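Local atomic coordinates of dipeptide transport protein DPPA (Bacillus subtilis, PDB entry 1HI9), a protein that hydrolyses N-terminal residues of peptides containing D-amino acids, using two zinc ions per subunit inside a self-compartmentalizing homodecamer. Residues A[39-44]-A[188-193]; A[43-48]-A[196-201]; A[86-91]-A[256-261]; A[122-127]-A[134-139]. All coordinates share one frame; numbering follows the deposited sequence.

Interaction 1 of 4, residues A[39-44]-A[188-193]; sequences ANYCIA and AKRGRL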
# COMPACT_ATOMS: atom_id res chain seq x y z
N ALA A 39 25.84 17.79 -20.61
CA ALA A 39 26.77 18.69 -19.96
C ALA A 39 28.21 18.39 -20.38
O ALA A 39 29.02 19.31 -20.55
CB ALA A 39 26.64 18.58 -18.43
N ASN A 40 28.54 17.11 -20.54
CA ASN A 40 29.89 16.73 -20.94
C ASN A 40 30.26 17.35 -22.28
O ASN A 40 31.40 17.78 -22.46
CB ASN A 40 30.05 15.21 -21.00
CG ASN A 40 30.14 14.58 -19.61
OD1 ASN A 40 30.58 15.21 -18.64
ND2 ASN A 40 29.73 13.32 -19.52
N TYR A 41 29.31 17.42 -23.21
CA TYR A 41 29.63 18.00 -24.50
C TYR A 41 30.15 19.43 -24.32
O TYR A 41 31.17 19.80 -24.89
CB TYR A 41 28.40 18.01 -25.42
CG TYR A 41 28.08 16.67 -26.01
CD1 TYR A 41 26.93 15.98 -25.64
CD2 TYR A 41 28.90 16.10 -26.99
CE1 TYR A 41 26.60 14.77 -26.21
CE2 TYR A 41 28.58 14.88 -27.57
CZ TYR A 41 27.42 14.22 -27.18
OH TYR A 41 27.07 13.02 -27.76
N CYS A 42 29.45 20.21 -23.50
CA CYS A 42 29.87 21.59 -23.26
C CYS A 42 31.17 21.68 -22.48
O CYS A 42 32.04 22.50 -22.80
CB CYS A 42 28.77 22.35 -22.51
SG CYS A 42 27.23 22.49 -23.45
N ILE A 43 31.31 20.85 -21.46
CA ILE A 43 32.53 20.84 -20.67
C ILE A 43 33.74 20.50 -21.55
O ILE A 43 34.75 21.19 -21.50
CB ILE A 43 32.42 19.80 -19.53
CG1 ILE A 43 31.27 20.18 -18.60
CG2 ILE A 43 33.73 19.76 -18.74
CD1 ILE A 43 30.90 19.09 -17.60
N ALA A 44 33.61 19.45 -22.35
CA ALA A 44 34.68 19.02 -23.24
C ALA A 44 35.09 20.15 -24.16
O ALA A 44 36.27 20.43 -24.32
CB ALA A 44 34.24 17.83 -24.06
N ALA A 188 23.23 12.58 -30.54
CA ALA A 188 24.49 12.90 -31.20
C ALA A 188 24.41 14.23 -31.95
O ALA A 188 25.37 14.98 -31.98
CB ALA A 188 24.86 11.78 -32.18
N LYS A 189 23.24 14.50 -32.54
CA LYS A 189 23.02 15.72 -33.30
C LYS A 189 23.06 16.94 -32.38
O LYS A 189 23.65 17.97 -32.71
CB LYS A 189 21.67 15.65 -34.02
CG LYS A 189 21.71 16.01 -35.49
CD LYS A 189 20.33 15.90 -36.11
CE LYS A 189 20.34 16.19 -37.59
NZ LYS A 189 21.17 15.20 -38.34
N ARG A 190 22.42 16.82 -31.23
CA ARG A 190 22.38 17.90 -30.26
C ARG A 190 23.81 18.14 -29.76
O ARG A 190 24.18 19.27 -29.42
CB ARG A 190 21.51 17.49 -29.08
CG ARG A 190 22.29 16.69 -28.06
CD ARG A 190 21.49 15.60 -27.41
NE ARG A 190 22.31 14.75 -26.53
CZ ARG A 190 23.07 15.19 -25.52
NH1 ARG A 190 23.13 16.48 -25.25
NH2 ARG A 190 23.73 14.32 -24.77
N GLY A 191 24.58 17.06 -29.69
CA GLY A 191 25.95 17.13 -29.22
C GLY A 191 26.79 18.05 -30.09
O GLY A 191 27.55 18.87 -29.58
N ARG A 192 26.65 17.90 -31.40
CA ARG A 192 27.40 18.74 -32.33
C ARG A 192 26.96 20.18 -32.12
O ARG A 192 27.79 21.07 -31.95
CB ARG A 192 27.12 18.33 -33.77
CG ARG A 192 27.48 16.90 -34.09
CD ARG A 192 27.13 16.63 -35.54
NE ARG A 192 26.96 15.22 -35.75
CZ ARG A 192 25.91 14.55 -36.23
NH1 ARG A 192 24.78 15.12 -36.63
NH2 ARG A 192 26.04 13.24 -36.29
N LEU A 193 25.64 20.39 -32.13
CA LEU A 193 25.09 21.72 -31.94
C LEU A 193 25.69 22.37 -30.70
O LEU A 193 26.18 23.50 -30.75
CB LEU A 193 23.57 21.65 -31.81
CG LEU A 193 22.88 23.01 -31.59
CD1 LEU A 193 23.24 23.96 -32.73
CD2 LEU A 193 21.37 22.83 -31.50
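The Y41 ring lies flat against the backbone of G191, whose CA sits 3.6 Å from the centroid of the ring, almost exactly on its normal: a CH-pi contact over the middle of the face. Close approach is possible because G191 has no side chain; a CB built on it would come within 2.6 Å of Y41 CZ, a clash. R190 meets the same ring from another direction. Its NH2 lies in the plane of the ring at the edge, 3.2 Å from Y41 CE1, and the ring and guanidinium planes stand 86° apart. The ring therefore presents its rim to the face of the guanidinium. With CG lodged between its backbone N and carbonyl carbon (chi1 85°) and a bend at chi2, the R190 chain reaches back toward helix 28-48, where NH1 forms a salt bridge with E38, one turn before Y41. The two helices run nearly side by side in an alpha/beta fold: helix 28-48 is the crossover between the parallel strands 2-7 and 53-58, and helix 187-203 packs beside it with their local axes 9.4 Å apart and 30° from parallel. The Y41 hydroxyl end extends along the partner helix, its OH 4.3 Å from A188 CA. Cutting Y41 back to alanine removes the ring, which is likely to open a gap above G191 and leave the R190 guanidinium face without the ring edge. Farther along helix 187-203, T195 also touches Y41, while C42 packs on M5, L99 and L101 of the underlying sheet.

Interaction 2 of 4, residues A[43-48]-A[196-201]; sequences IAEAFN and EKTAFA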
# COMPACT_ATOMS: atom_id res chain seq x y z
N ILE A 43 31.31 20.85 -21.46
CA ILE A 43 32.53 20.84 -20.67
C ILE A 43 33.74 20.50 -21.55
O ILE A 43 34.75 21.19 -21.50
CB ILE A 43 32.42 19.80 -19.53
CG1 ILE A 43 31.27 20.18 -18.60
CG2 ILE A 43 33.73 19.76 -18.74
CD1 ILE A 43 30.90 19.09 -17.60
N ALA A 44 33.61 19.45 -22.35
CA ALA A 44 34.68 19.02 -23.24
C ALA A 44 35.09 20.15 -24.16
O ALA A 44 36.27 20.43 -24.32
CB ALA A 44 34.24 17.83 -24.06
N GLU A 45 34.11 20.81 -24.76
CA GLU A 45 34.41 21.91 -25.66
C GLU A 45 34.93 23.12 -24.92
O GLU A 45 35.68 23.93 -25.47
CB GLU A 45 33.19 22.28 -26.49
CG GLU A 45 33.49 23.28 -27.59
CD GLU A 45 34.76 22.93 -28.35
OE1 GLU A 45 34.92 21.74 -28.72
OE2 GLU A 45 35.58 23.83 -28.59
N ALA A 46 34.54 23.26 -23.66
CA ALA A 46 35.01 24.40 -22.86
C ALA A 46 36.51 24.31 -22.69
O ALA A 46 37.23 25.28 -22.93
CB ALA A 46 34.33 24.40 -21.49
N PHE A 47 36.98 23.14 -22.26
CA PHE A 47 38.40 22.90 -22.06
C PHE A 47 39.12 22.99 -23.40
O PHE A 47 40.18 23.61 -23.50
CB PHE A 47 38.63 21.52 -21.45
CG PHE A 47 38.27 21.43 -19.99
CD1 PHE A 47 37.38 20.47 -19.54
CD2 PHE A 47 38.84 22.30 -19.07
CE1 PHE A 47 37.06 20.37 -18.19
CE2 PHE A 47 38.53 22.21 -17.72
CZ PHE A 47 37.64 21.24 -17.28
N ASN A 48 38.54 22.38 -24.42
CA ASN A 48 39.12 22.40 -25.75
C ASN A 48 39.28 23.81 -26.28
O ASN A 48 40.09 24.06 -27.16
CB ASN A 48 38.27 21.59 -26.72
CG ASN A 48 38.83 21.59 -28.13
OD1 ASN A 48 39.98 21.19 -28.35
ND2 ASN A 48 38.03 22.03 -29.09
N GLU A 196 29.54 23.09 -31.20
CA GLU A 196 29.77 24.26 -32.05
C GLU A 196 29.38 25.54 -31.32
O GLU A 196 30.16 26.49 -31.24
CB GLU A 196 28.96 24.16 -33.34
CG GLU A 196 29.09 22.83 -34.07
CD GLU A 196 28.18 22.73 -35.29
OE1 GLU A 196 27.00 23.16 -35.19
OE2 GLU A 196 28.63 22.22 -36.34
N LYS A 197 28.17 25.56 -30.77
CA LYS A 197 27.68 26.73 -30.05
C LYS A 197 28.56 27.11 -28.87
O LYS A 197 28.78 28.29 -28.61
CB LYS A 197 26.25 26.48 -29.58
CG LYS A 197 25.24 26.41 -30.72
CD LYS A 197 24.97 27.79 -31.31
CE LYS A 197 23.87 27.70 -32.36
NZ LYS A 197 23.45 29.05 -32.83
N THR A 198 29.05 26.12 -28.14
CA THR A 198 29.90 26.42 -26.99
C THR A 198 31.20 27.04 -27.48
O THR A 198 31.71 27.99 -26.87
CB THR A 198 30.21 25.14 -26.18
OG1 THR A 198 29.00 24.58 -25.69
CG2 THR A 198 31.12 25.47 -25.01
N ALA A 199 31.74 26.51 -28.57
CA ALA A 199 32.98 27.04 -29.13
C ALA A 199 32.79 28.49 -29.56
O ALA A 199 33.58 29.37 -29.20
CB ALA A 199 33.43 26.20 -30.32
N PHE A 200 31.74 28.75 -30.32
CA PHE A 200 31.47 30.10 -30.79
C PHE A 200 31.25 31.07 -29.64
O PHE A 200 31.74 32.20 -29.66
CB PHE A 200 30.24 30.13 -31.69
CG PHE A 200 29.96 31.49 -32.28
CD1 PHE A 200 30.63 31.92 -33.43
CD2 PHE A 200 29.05 32.36 -31.67
CE1 PHE A 200 30.42 33.19 -33.94
CE2 PHE A 200 28.83 33.63 -32.18
CZ PHE A 200 29.51 34.05 -33.32
N ALA A 201 30.51 30.62 -28.63
CA ALA A 201 30.21 31.46 -27.48
C ALA A 201 31.47 31.91 -26.75
O ALA A 201 31.58 33.06 -26.35
CB ALA A 201 29.29 30.71 -26.51
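Helix segments 43-48 and 196-201 run in the same general direction, their axes 8.9 Å apart and inclined at 35°, with E45 and A199 facing each other at a CA-CA distance of 6.4 Å. E45 is the long side chain of the contact: its CB and CG pack on T198, and its carboxylate end lies by A199. CG, placed anti to the backbone N (chi1 -172°), is 4.0 Å from T198 CB, and the bend at chi2 then folds the carboxylate past A199, so that OE2 comes 3.6 Å from A199 CB. The acid is held from the end of its own helix: N48 ND2 donates to OE2 at 3.1 Å with an angle of 154°, on the syn side and somewhat out of the carboxylate plane, and makes a weak bond to OE1, while S49, just beyond the helix, bonds to OE2 through OG. T198 directs its methyl CG2 at the helix, 4.3 Å from A46 N, and its hydroxyl is taken up by L194 O one turn back. A46 touches V54 on strand 53-58 and T198 touches M150 on strand 148-152, in the parallel part of the mixed sheet. Helices 28-48 and 187-203 pack side by side over one face of that sheet, as in alpha/beta folds.

Interaction 3 of 4, residues A[86-91]-A[256-261]; sequences SMVEGL and EAYQAM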
# COMPACT_ATOMS: atom_id res chain seq x y z
N SER A 86 21.22 28.69 -4.59
CA SER A 86 20.55 27.71 -5.44
C SER A 86 21.17 27.48 -6.81
O SER A 86 22.28 26.94 -6.91
CB SER A 86 19.07 28.13 -5.59
OG SER A 86 18.29 27.15 -6.26
N MET A 87 20.45 27.88 -7.86
CA MET A 87 20.91 27.71 -9.24
C MET A 87 22.21 28.42 -9.62
O MET A 87 22.85 28.04 -10.60
CB MET A 87 19.80 28.12 -10.20
CG MET A 87 18.52 27.33 -10.02
SD MET A 87 17.26 27.67 -11.27
CE MET A 87 17.86 26.71 -12.63
N VAL A 88 22.61 29.44 -8.86
CA VAL A 88 23.85 30.14 -9.17
C VAL A 88 24.90 30.02 -8.06
O VAL A 88 25.81 30.84 -7.96
CB VAL A 88 23.61 31.64 -9.52
CG1 VAL A 88 23.02 31.75 -10.92
CG2 VAL A 88 22.66 32.28 -8.50
N GLU A 89 24.77 28.98 -7.24
CA GLU A 89 25.71 28.72 -6.16
C GLU A 89 27.11 28.51 -6.74
O GLU A 89 27.29 27.77 -7.71
CB GLU A 89 25.30 27.47 -5.39
CG GLU A 89 26.28 27.10 -4.31
CD GLU A 89 26.36 28.16 -3.22
OE1 GLU A 89 27.44 28.26 -2.57
OE2 GLU A 89 25.35 28.88 -3.01
N GLY A 90 28.09 29.17 -6.14
CA GLY A 90 29.47 29.03 -6.60
C GLY A 90 29.92 30.04 -7.63
O GLY A 90 31.09 30.09 -7.99
N LEU A 91 29.00 30.87 -8.10
CA LEU A 91 29.33 31.88 -9.10
C LEU A 91 29.80 33.18 -8.44
O LEU A 91 29.07 33.79 -7.65
CB LEU A 91 28.09 32.17 -9.96
CG LEU A 91 28.28 32.70 -11.39
CD1 LEU A 91 26.93 33.00 -12.02
CD2 LEU A 91 29.13 33.96 -11.37
N GLU A 256 20.39 39.78 -2.11
CA GLU A 256 19.34 39.66 -1.12
C GLU A 256 18.01 39.38 -1.82
O GLU A 256 17.15 38.65 -1.31
CB GLU A 256 19.21 40.95 -0.29
CG GLU A 256 18.54 40.73 1.05
CD GLU A 256 18.08 42.02 1.72
OE1 GLU A 256 17.98 42.03 2.98
OE2 GLU A 256 17.81 43.01 1.00
N ALA A 257 17.86 39.95 -3.01
CA ALA A 257 16.64 39.76 -3.79
C ALA A 257 16.52 38.29 -4.19
O ALA A 257 15.42 37.74 -4.18
CB ALA A 257 16.67 40.64 -5.04
N TYR A 258 17.65 37.68 -4.52
CA TYR A 258 17.64 36.28 -4.93
C TYR A 258 17.21 35.40 -3.77
O TYR A 258 16.32 34.56 -3.91
CB TYR A 258 19.02 35.85 -5.43
CG TYR A 258 18.99 34.54 -6.19
CD1 TYR A 258 18.54 34.49 -7.51
CD2 TYR A 258 19.36 33.35 -5.57
CE1 TYR A 258 18.47 33.28 -8.20
CE2 TYR A 258 19.29 32.14 -6.25
CZ TYR A 258 18.84 32.11 -7.56
OH TYR A 258 18.77 30.91 -8.23
N GLN A 259 17.84 35.60 -2.62
CA GLN A 259 17.48 34.80 -1.45
C GLN A 259 16.05 35.04 -0.99
O GLN A 259 15.40 34.13 -0.48
CB GLN A 259 18.47 35.06 -0.32
CG GLN A 259 19.81 34.40 -0.60
CD GLN A 259 20.70 34.36 0.63
OE1 GLN A 259 21.62 33.53 0.71
NE2 GLN A 259 20.45 35.25 1.58
N ALA A 260 15.55 36.26 -1.18
CA ALA A 260 14.18 36.55 -0.80
C ALA A 260 13.29 35.69 -1.69
O ALA A 260 12.25 35.20 -1.25
CB ALA A 260 13.88 38.03 -1.00
N MET A 261 13.70 35.51 -2.95
CA MET A 261 12.93 34.70 -3.88
C MET A 261 12.89 33.26 -3.38
O MET A 261 11.84 32.63 -3.37
CB MET A 261 13.56 34.77 -5.28
CG MET A 261 12.91 33.88 -6.34
SD MET A 261 13.54 32.18 -6.29
CE MET A 261 15.24 32.49 -6.76
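Both faces of the Y258 ring are covered: M261 CE stands 3.6 Å above one, from the next turn of the same helix, and V88 CG2 stands 3.9 Å above the opposite one, each displaced toward the rim. The valine methyl makes a CH-pi contact, 4.2 Å from the ring centroid and 22° off the normal. At the edge, near the ring plane, comes S86 CB, 3.8 Å from Y258 OH. Placing CG anti to the backbone N (chi1 -165°) carries the ring off helix 254-268 and onto the loop, where its hydroxyl oxygen reaches M87, 3.6 Å from CB. The same OH is probably hydrogen-bonded to N137 OD1 on helix 133-143, which would hold the phenol at its far end. This loop, between strands 76-80 and 97-103, belongs to the surroundings of the dinuclear zinc site: the M87 side chain leads away from Y258 to touch D8 and E133, both zinc ligands, and comes about 4 Å from a zinc ion. Y258 is thus one step behind a residue that borders the metal site. From V88 the chain enters a type II beta turn that ends at L91, closed by L91 N bonding to V88 O at 3.2 Å; G90 occupies its third position with a positive phi. M87 O is bonded by the hydroxyls of S6 and S59.

Interaction 4 of 4, residues A[122-127]-A[134-139]; sequences RHFYIN and LGLNAY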
# COMPACT_ATOMS: atom_id res chain seq x y z
N ARG A 122 3.69 32.69 -11.21
CA ARG A 122 3.26 33.02 -12.56
C ARG A 122 4.28 33.93 -13.20
O ARG A 122 4.57 33.78 -14.39
CB ARG A 122 1.90 33.70 -12.55
CG ARG A 122 0.75 32.72 -12.66
CD ARG A 122 -0.55 33.45 -12.65
NE ARG A 122 -0.66 34.46 -13.72
CZ ARG A 122 -0.96 34.18 -14.98
NH1 ARG A 122 -1.18 32.93 -15.36
NH2 ARG A 122 -1.07 35.16 -15.86
N HIS A 123 4.83 34.86 -12.42
CA HIS A 123 5.84 35.79 -12.92
C HIS A 123 6.79 36.27 -11.83
O HIS A 123 6.42 36.39 -10.66
CB HIS A 123 5.19 37.05 -13.54
CG HIS A 123 4.41 36.80 -14.79
ND1 HIS A 123 3.04 36.90 -14.84
CD2 HIS A 123 4.81 36.44 -16.03
CE1 HIS A 123 2.62 36.61 -16.06
NE2 HIS A 123 3.68 36.33 -16.80
N PHE A 124 8.02 36.54 -12.24
CA PHE A 124 9.06 37.08 -11.37
C PHE A 124 9.31 38.47 -11.96
O PHE A 124 9.27 38.65 -13.18
CB PHE A 124 10.35 36.27 -11.48
CG PHE A 124 10.41 35.08 -10.56
CD1 PHE A 124 11.28 34.01 -10.84
CD2 PHE A 124 9.65 35.03 -9.40
CE1 PHE A 124 11.36 32.92 -9.98
CE2 PHE A 124 9.73 33.95 -8.54
CZ PHE A 124 10.59 32.89 -8.83
N TYR A 125 9.57 39.45 -11.10
CA TYR A 125 9.84 40.81 -11.57
C TYR A 125 11.02 41.43 -10.82
O TYR A 125 11.12 41.36 -9.59
CB TYR A 125 8.62 41.73 -11.37
CG TYR A 125 7.40 41.43 -12.21
CD1 TYR A 125 6.32 40.72 -11.68
CD2 TYR A 125 7.32 41.87 -13.53
CE1 TYR A 125 5.19 40.46 -12.44
CE2 TYR A 125 6.19 41.61 -14.31
CZ TYR A 125 5.13 40.90 -13.75
OH TYR A 125 4.00 40.63 -14.49
N ILE A 126 11.91 42.03 -11.59
CA ILE A 126 13.05 42.73 -11.03
C ILE A 126 12.87 44.15 -11.56
O ILE A 126 13.21 44.43 -12.71
CB ILE A 126 14.38 42.14 -11.51
CG1 ILE A 126 14.59 40.76 -10.89
CG2 ILE A 126 15.54 43.05 -11.08
CD1 ILE A 126 14.66 40.79 -9.36
N ASN A 127 12.31 45.02 -10.72
CA ASN A 127 12.03 46.40 -11.10
C ASN A 127 11.09 46.44 -12.31
O ASN A 127 11.39 47.04 -13.35
CB ASN A 127 13.34 47.15 -11.41
CG ASN A 127 13.94 47.81 -10.19
OD1 ASN A 127 13.96 47.24 -9.10
ND2 ASN A 127 14.46 49.02 -10.37
N LEU A 134 15.94 32.04 -15.84
CA LEU A 134 16.97 32.54 -16.74
C LEU A 134 17.35 33.97 -16.40
O LEU A 134 18.53 34.28 -16.24
CB LEU A 134 16.46 32.44 -18.17
CG LEU A 134 17.52 32.51 -19.26
CD1 LEU A 134 16.95 31.88 -20.54
CD2 LEU A 134 17.94 33.94 -19.48
N GLY A 135 16.34 34.83 -16.29
CA GLY A 135 16.58 36.23 -15.99
C GLY A 135 17.17 36.44 -14.63
O GLY A 135 18.18 37.14 -14.50
N LEU A 136 16.57 35.86 -13.60
CA LEU A 136 17.10 36.03 -12.25
C LEU A 136 18.55 35.56 -12.17
O LEU A 136 19.39 36.24 -11.57
CB LEU A 136 16.27 35.26 -11.23
CG LEU A 136 14.93 35.85 -10.79
CD1 LEU A 136 14.31 34.95 -9.71
CD2 LEU A 136 15.12 37.27 -10.25
N ASN A 137 18.86 34.41 -12.76
CA ASN A 137 20.22 33.90 -12.69
C ASN A 137 21.19 34.81 -13.47
O ASN A 137 22.35 34.99 -13.06
CB ASN A 137 20.30 32.46 -13.20
CG ASN A 137 19.41 31.50 -12.41
OD1 ASN A 137 19.00 31.79 -11.29
ND2 ASN A 137 19.12 30.36 -13.00
N ALA A 138 20.70 35.40 -14.56
CA ALA A 138 21.53 36.29 -15.35
C ALA A 138 21.84 37.53 -14.53
O ALA A 138 22.97 38.03 -14.53
CB ALA A 138 20.82 36.66 -16.65
N TYR A 139 20.83 38.03 -13.81
CA TYR A 139 21.01 39.21 -12.98
C TYR A 139 22.01 38.95 -11.86
O TYR A 139 22.80 39.84 -11.51
CB TYR A 139 19.67 39.66 -12.38
CG TYR A 139 18.89 40.61 -13.26
CD1 TYR A 139 17.52 40.46 -13.43
CD2 TYR A 139 19.53 41.65 -13.93
CE1 TYR A 139 16.79 41.33 -14.23
CE2 TYR A 139 18.81 42.53 -14.74
CZ TYR A 139 17.44 42.36 -14.89
OH TYR A 139 16.71 43.22 -15.68
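L136 splits its two methyls between neighbours on the strand: CD1 packs on the F124 ring, 3.4 Å from F124 CD1, and CD2 meets I126 CG1 at 3.6 Å. The leucine side chain crosses the phenylalanine at about a right angle, and its methyl approaches the ring obliquely. I126 is shared in turn, for its CB lies 3.7 Å from Y139 CE1, one helical turn beyond L136, and its CG2 comes 3.8 Å from the same carbon. The torsion divides the isoleucine: with CG1 anti to the carbonyl carbon (chi1 -70°), CG1 and CD1 reach L136, CG1 also nearing the tyrosine ring, while CG2 lies beside that ring. Were an alanine here instead of I126, L136 CD2 would probably lose its strand partner and a gap would open beside the Y139 ring. Alternation along the strand puts F124 and I126 on the face toward the helix and Y125 on the other. Strand 123-126 and helix 134-139 run 28° from parallel with axes 9.5 Å apart. The strand itself is placed by its sheet: F124 pairs through the backbone with V131, Y125 with S220, and at its start R122 and H123 both face E222 in a classic beta bulge. Strand 121-126 forms a hairpin with strand 129-131, and the chain passes at once into helix 133-143, whose first residue, E133, is a zinc ligand. Helix 254-268 packs against the same residues, M261 touching F124 and L136, and M254 touching L136 and Y139.

Overall arrangement
The four contacts form two groups. Interactions 1 and 2 follow one another along the same helix pair, 28-48 and 187-203, sharing I43 and A44, with centres 8 Å apart. Interactions 3 and 4, centres 11 Å apart, lie on the other side of the chain's centre from interaction 1 and are joined by Y258 with N137 and by M261 with F124. About 26 to 27 Å separates the groups' centres. Along the chain, interaction 4 is local and nested inside the loops closed by the other three, whereas interaction 3 crosses 1 and 2. One group thus builds the helical layer outside the mixed sheet; the other lies between the antiparallel sheet and the zinc site, which M87 borders.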